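Local coordinates for protein ArtJ (Geobacillus stearothermophilus, PDB 2PVU) that binds the basic amino acids arginine, lysine and histidine, probably delivering them to its cognate ATP-binding cassette transporter, at residues G147-V152 / G189-I194; A94-K99 / G227-K232. All blocks are in the same frame, centred on the assembly; numbering follows the deposited sequence.

Contact 1: G147-V152 / G189-I194; sequences GKTIGV and GVDAVI
Asp191 turns its CG beside its own backbone N (chi1 -62°), and Thr149 holds OG1 between its N and carbonyl carbon (chi1 54°); together these torsions bring OD2 and OG1 side by side, both near the Thr149 backbone. OD2 of Asp191 takes the amide N of Thr149 at 2.8 Å, an almost straight bond of 170° at the hydrogen, made on the anti side of the carboxylate and well out of its plane. Thr149 OG1 lies 3.0 Å from the same OD2, at best a weak bond. In return, the N of Asp191 binds Thr149 O at 2.9 Å, so the two residues clasp each other through side chain and main chain. With an alanine at Asp191, the Thr149 amide would probably be left without its carboxylate acceptor. A water links Thr149 OG1 to the carbonyl O of Gly189.

Beyond this clasp the chain runs into two neighbouring parallel strands, 150-153 and 192-196, of the mixed sheet in one lobe of the solute-binding fold. Gly151 pairs with Val193: its N reaches Ala192 O at 2.7 Å, in the carbonyl plane, and its O accepts Ile194 N at 3.1 Å. A side chain on Gly151 would run into Val190 CG2 and Val193 CG2. Ile150 CG2 meets Ile194 CG1 at 3.8 Å, and helix 157-166 packs on both isoleucines through Phe166 and Ala162.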
loop_
_atom_site.group_PDB
_atom_site.type_symbol
_atom_site.label_atom_id
_atom_site.label_comp_id
_atom_site.label_asym_id
_atom_site.label_seq_id
_atom_site.Cartn_x
_atom_site.Cartn_y
_atom_site.Cartn_z
ATOM N N GLY A 147 19.053 0.850 17.802
ATOM C CA GLY A 147 20.117 1.843 17.729
ATOM C C GLY A 147 20.459 2.320 16.325
ATOM O O GLY A 147 21.335 3.182 16.166
ATOM N N LYS A 148 19.806 1.747 15.312
ATOM C CA LYS A 148 20.070 2.095 13.913
ATOM C C LYS A 148 19.027 3.071 13.377
ATOM O O LYS A 148 17.948 3.211 13.939
ATOM C CB LYS A 148 20.072 0.840 13.035
ATOM C CG LYS A 148 21.157 -0.190 13.412
ATOM C CD LYS A 148 21.226 -1.313 12.353
ATOM C CE LYS A 148 22.177 -2.456 12.763
ATOM N NZ LYS A 148 23.571 -1.965 12.646
ATOM N N THR A 149 19.332 3.724 12.265
ATOM C CA THR A 149 18.387 4.698 11.717
ATOM C C THR A 149 17.496 3.982 10.727
ATOM O O THR A 149 17.989 3.230 9.885
ATOM C CB THR A 149 19.115 5.826 11.035
ATOM O OG1 THR A 149 20.002 5.251 10.072
ATOM C CG2 THR A 149 19.984 6.557 12.051
ATOM N N ILE A 150 16.181 4.200 10.841
ATOM C CA ILE A 150 15.207 3.466 10.041
ATOM C C ILE A 150 14.414 4.473 9.197
ATOM O O ILE A 150 13.868 5.423 9.720
ATOM C CB ILE A 150 14.217 2.651 10.937
ATOM C CG1 ILE A 150 14.984 1.682 11.850
ATOM C CG2 ILE A 150 13.245 1.825 10.102
ATOM C CD1 ILE A 150 14.148 1.185 12.993
ATOM N N GLY A 151 14.323 4.243 7.894
ATOM C CA GLY A 151 13.494 5.085 7.079
ATOM C C GLY A 151 12.123 4.447 6.861
ATOM O O GLY A 151 12.020 3.235 6.643
ATOM N N VAL A 152 11.075 5.276 6.912
ATOM C CA VAL A 152 9.702 4.817 6.672
ATOM C C VAL A 152 8.947 5.899 5.931
ATOM O O VAL A 152 9.339 7.079 5.950
ATOM C CB VAL A 152 8.932 4.543 7.994
ATOM C CG1 VAL A 152 9.505 3.309 8.722
ATOM C CG2 VAL A 152 8.932 5.802 8.901
ATOM N N GLY A 189 21.694 7.583 4.062
ATOM C CA GLY A 189 21.024 8.404 5.066
ATOM C C GLY A 189 20.329 7.572 6.146
ATOM O O GLY A 189 20.190 8.010 7.294
ATOM N N VAL A 190 19.867 6.384 5.773
ATOM C CA VAL A 190 19.317 5.441 6.763
ATOM C C VAL A 190 19.987 4.080 6.588
ATOM O O VAL A 190 20.537 3.776 5.508
ATOM C CB VAL A 190 17.743 5.306 6.723
ATOM C CG1 VAL A 190 17.088 6.685 6.909
ATOM C CG2 VAL A 190 17.281 4.636 5.423
ATOM N N ASP A 191 19.904 3.285 7.643
ATOM C CA ASP A 191 20.508 1.931 7.727
ATOM C C ASP A 191 19.552 0.839 7.211
ATOM O O ASP A 191 19.988 -0.257 6.841
ATOM C CB ASP A 191 20.854 1.601 9.175
ATOM C CG ASP A 191 21.875 2.542 9.767
ATOM O OD1 ASP A 191 22.848 2.865 9.062
ATOM O OD2 ASP A 191 21.712 2.946 10.937
ATOM N N ALA A 192 18.259 1.142 7.179
ATOM C CA ALA A 192 17.236 0.168 6.825
ATOM C C ALA A 192 15.955 0.929 6.550
ATOM O O ALA A 192 15.752 2.045 7.077
ATOM C CB ALA A 192 17.003 -0.795 8.000
ATOM N N VAL A 193 15.086 0.303 5.752
ATOM C CA VAL A 193 13.726 0.816 5.484
ATOM C C VAL A 193 12.727 -0.276 5.878
ATOM O O VAL A 193 12.973 -1.503 5.640
ATOM C CB VAL A 193 13.582 1.226 3.986
ATOM C CG1 VAL A 193 12.051 1.414 3.577
ATOM C CG2 VAL A 193 14.357 2.535 3.735
ATOM N N ILE A 194 11.631 0.116 6.526
ATOM C CA ILE A 194 10.564 -0.864 6.780
ATOM C C ILE A 194 9.423 -0.472 5.855
ATOM O O ILE A 194 8.924 0.669 5.896
ATOM C CB ILE A 194 10.121 -0.912 8.247
ATOM C CG1 ILE A 194 11.307 -1.356 9.136
ATOM C CG2 ILE A 194 8.925 -1.888 8.431
ATOM C CD1 ILE A 194 11.015 -1.268 10.652
HETATM O O HOH W 1 22.398 6.566 9.052
#

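Contact 2: A94-K99 / G227-K232; sequences ASLQSK and GMIFPK
Leu96 reaches from helix 89-98 toward strand 224-231, its CG anti to its carbonyl carbon (chi1 -71°), and the fork at its end divides two methyls between two partners. Leu96 CD1 meets Ile229 CG2 at 3.5 Å, the two side chains slanting across one another. Leu96 CD2 instead comes up to Pro231 CD at 3.8 Å, and here leucine and proline ring stand at about a right angle. The fork thus bridges residues two apart on the strand, both directed toward the helix, while Phe230 between them starts off away from it, and its side chain touches Val240 of helix 237-249.

Pro231 has a second neighbour in Lys99, whose CG approaches Pro231 CB at 3.9 Å. The positive phi of Lys99 (65°) takes the chain out of the helix; its CG alone touches the ring edge formed by CB and CG, the rest of the side chain running on past it. Tyr118 of strand 118-120 also touches Leu96 and Ile229, and this helix-on-sheet packing lies in one lobe of the solute-binding fold.

No hydrogen bond crosses between 94-99 and 227-232. Leu96 O takes a weak bond from Lys99 N within the helix end, while Pro231 meets that oxygen with ring carbons, Pro231 CG lying 3.5 Å from Leu96 O; with 243 Å² buried in all, helix and strand are joined here by the fit of methyls, methylenes and ring carbons.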
loop_
_atom_site.group_PDB
_atom_site.type_symbol
_atom_site.label_atom_id
_atom_site.label_comp_id
_atom_site.label_asym_id
_atom_site.label_seq_id
_atom_site.Cartn_x
_atom_site.Cartn_y
_atom_site.Cartn_z
ATOM N N ALA A 94 -6.194 13.445 4.379
ATOM C CA ALA A 94 -6.819 14.734 4.625
ATOM C C ALA A 94 -8.063 14.940 3.769
ATOM O O ALA A 94 -9.072 15.420 4.277
ATOM C CB ALA A 94 -5.823 15.874 4.400
ATOM N N SER A 95 -7.984 14.552 2.488
ATOM C CA SER A 95 -9.051 14.710 1.503
ATOM C C SER A 95 -10.208 13.734 1.698
ATOM O O SER A 95 -11.340 14.045 1.337
ATOM C CB SER A 95 -8.468 14.498 0.100
ATOM O OG SER A 95 -7.735 15.659 -0.261
ATOM N N LEU A 96 -9.929 12.566 2.258
ATOM C CA LEU A 96 -10.987 11.639 2.667
ATOM C C LEU A 96 -11.753 12.238 3.824
ATOM O O LEU A 96 -12.996 12.166 3.863
ATOM C CB LEU A 96 -10.439 10.246 3.070
ATOM C CG LEU A 96 -9.927 9.430 1.867
ATOM C CD1 LEU A 96 -8.956 8.360 2.323
ATOM C CD2 LEU A 96 -11.119 8.824 1.117
ATOM N N GLN A 97 -11.044 12.853 4.747
ATOM C CA GLN A 97 -11.713 13.482 5.887
ATOM C C GLN A 97 -12.659 14.665 5.489
ATOM O O GLN A 97 -13.768 14.783 6.017
ATOM C CB GLN A 97 -10.686 13.952 6.924
ATOM C CG GLN A 97 -9.933 12.851 7.686
ATOM C CD GLN A 97 -9.438 13.290 9.095
ATOM O OE1 GLN A 97 -8.691 12.545 9.762
ATOM N NE2 GLN A 97 -9.859 14.475 9.550
ATOM N N SER A 98 -12.212 15.520 4.572
ATOM C CA SER A 98 -13.025 16.622 4.056
ATOM C C SER A 98 -14.083 16.178 3.028
ATOM O O SER A 98 -14.984 16.973 2.654
ATOM C CB SER A 98 -12.107 17.649 3.406
ATOM O OG SER A 98 -11.545 17.099 2.218
ATOM N N LYS A 99 -13.973 14.923 2.583
ATOM C CA LYS A 99 -14.777 14.312 1.502
ATOM C C LYS A 99 -14.537 14.957 0.124
ATOM O O LYS A 99 -15.339 14.781 -0.808
ATOM C CB LYS A 99 -16.288 14.238 1.832
ATOM C CG LYS A 99 -16.629 13.622 3.188
ATOM C CD LYS A 99 -18.133 13.716 3.465
ATOM C CE LYS A 99 -18.498 13.205 4.848
ATOM N NZ LYS A 99 -19.754 13.890 5.347
ATOM N N GLY A 227 -7.372 -2.703 2.161
ATOM C CA GLY A 227 -8.777 -2.404 1.800
ATOM C C GLY A 227 -8.804 -1.116 0.978
ATOM O O GLY A 227 -7.899 -0.275 1.074
ATOM N N MET A 228 -9.834 -0.980 0.127
ATOM C CA MET A 228 -10.158 0.329 -0.453
ATOM C C MET A 228 -10.718 1.133 0.717
ATOM O O MET A 228 -11.211 0.548 1.664
ATOM C CB MET A 228 -11.158 0.137 -1.593
ATOM C CG MET A 228 -10.426 -0.343 -2.869
ATOM S SD MET A 228 -11.556 -1.017 -4.065
ATOM C CE MET A 228 -11.789 -2.690 -3.501
ATOM N N ILE A 229 -10.584 2.453 0.695
ATOM C CA ILE A 229 -10.949 3.280 1.857
ATOM C C ILE A 229 -11.943 4.373 1.451
ATOM O O ILE A 229 -11.979 4.792 0.297
ATOM C CB ILE A 229 -9.682 3.891 2.472
ATOM C CG1 ILE A 229 -9.974 4.566 3.819
ATOM C CG2 ILE A 229 -9.064 4.939 1.503
ATOM C CD1 ILE A 229 -8.722 5.009 4.545
ATOM N N PHE A 230 -12.789 4.786 2.395
ATOM C CA PHE A 230 -13.907 5.706 2.110
ATOM C C PHE A 230 -14.041 6.645 3.273
ATOM O O PHE A 230 -13.704 6.272 4.399
ATOM C CB PHE A 230 -15.245 4.935 2.012
ATOM C CG PHE A 230 -15.246 3.840 0.967
ATOM C CD1 PHE A 230 -15.483 4.141 -0.377
ATOM C CD2 PHE A 230 -14.969 2.549 1.329
ATOM C CE1 PHE A 230 -15.468 3.115 -1.384
ATOM C CE2 PHE A 230 -14.943 1.510 0.352
ATOM C CZ PHE A 230 -15.170 1.797 -0.989
ATOM N N PRO A 231 -14.612 7.842 3.019
ATOM C CA PRO A 231 -15.023 8.631 4.164
ATOM C C PRO A 231 -16.043 7.822 4.958
ATOM O O PRO A 231 -16.787 6.996 4.408
ATOM C CB PRO A 231 -15.724 9.845 3.547
ATOM C CG PRO A 231 -15.130 9.962 2.103
ATOM C CD PRO A 231 -14.901 8.489 1.722
ATOM N N LYS A 232 -16.064 8.072 6.254
ATOM C CA LYS A 232 -16.995 7.449 7.167
ATOM C C LYS A 232 -18.429 7.612 6.669
ATOM O O LYS A 232 -18.823 8.694 6.213
ATOM C CB LYS A 232 -16.779 8.075 8.545
ATOM C CG LYS A 232 -17.523 7.430 9.700
ATOM C CD LYS A 232 -17.141 5.991 9.874
ATOM C CE LYS A 232 -15.808 5.831 10.565
ATOM N NZ LYS A 232 -15.656 4.368 10.770
#

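Overall arrangement
Contacts 1 and 2 have centres 30 Å apart, and their nearest atoms remain about 17 Å from each other. Along the chain contact 1 is nested within contact 2: helix 89-98 comes first, then strands 150-153 and 192-196, and finally strand 224-231 returns to the helix. Both reach the same branched mixed sheet, in which strand 125-134 pairs with 192-196 and with 224-231. They belong to the two lobes of the solute-binding fold, with the bound lysine between. In contact 1 the side chain of Val152 is about 9 Å from the bound lysine. In contact 2 the side chain of Ile229 is about 8 Å from the bound lysine. Each contact thus lies within one lobe, a short way from the ligand, consistent with lobes closing around an amino acid.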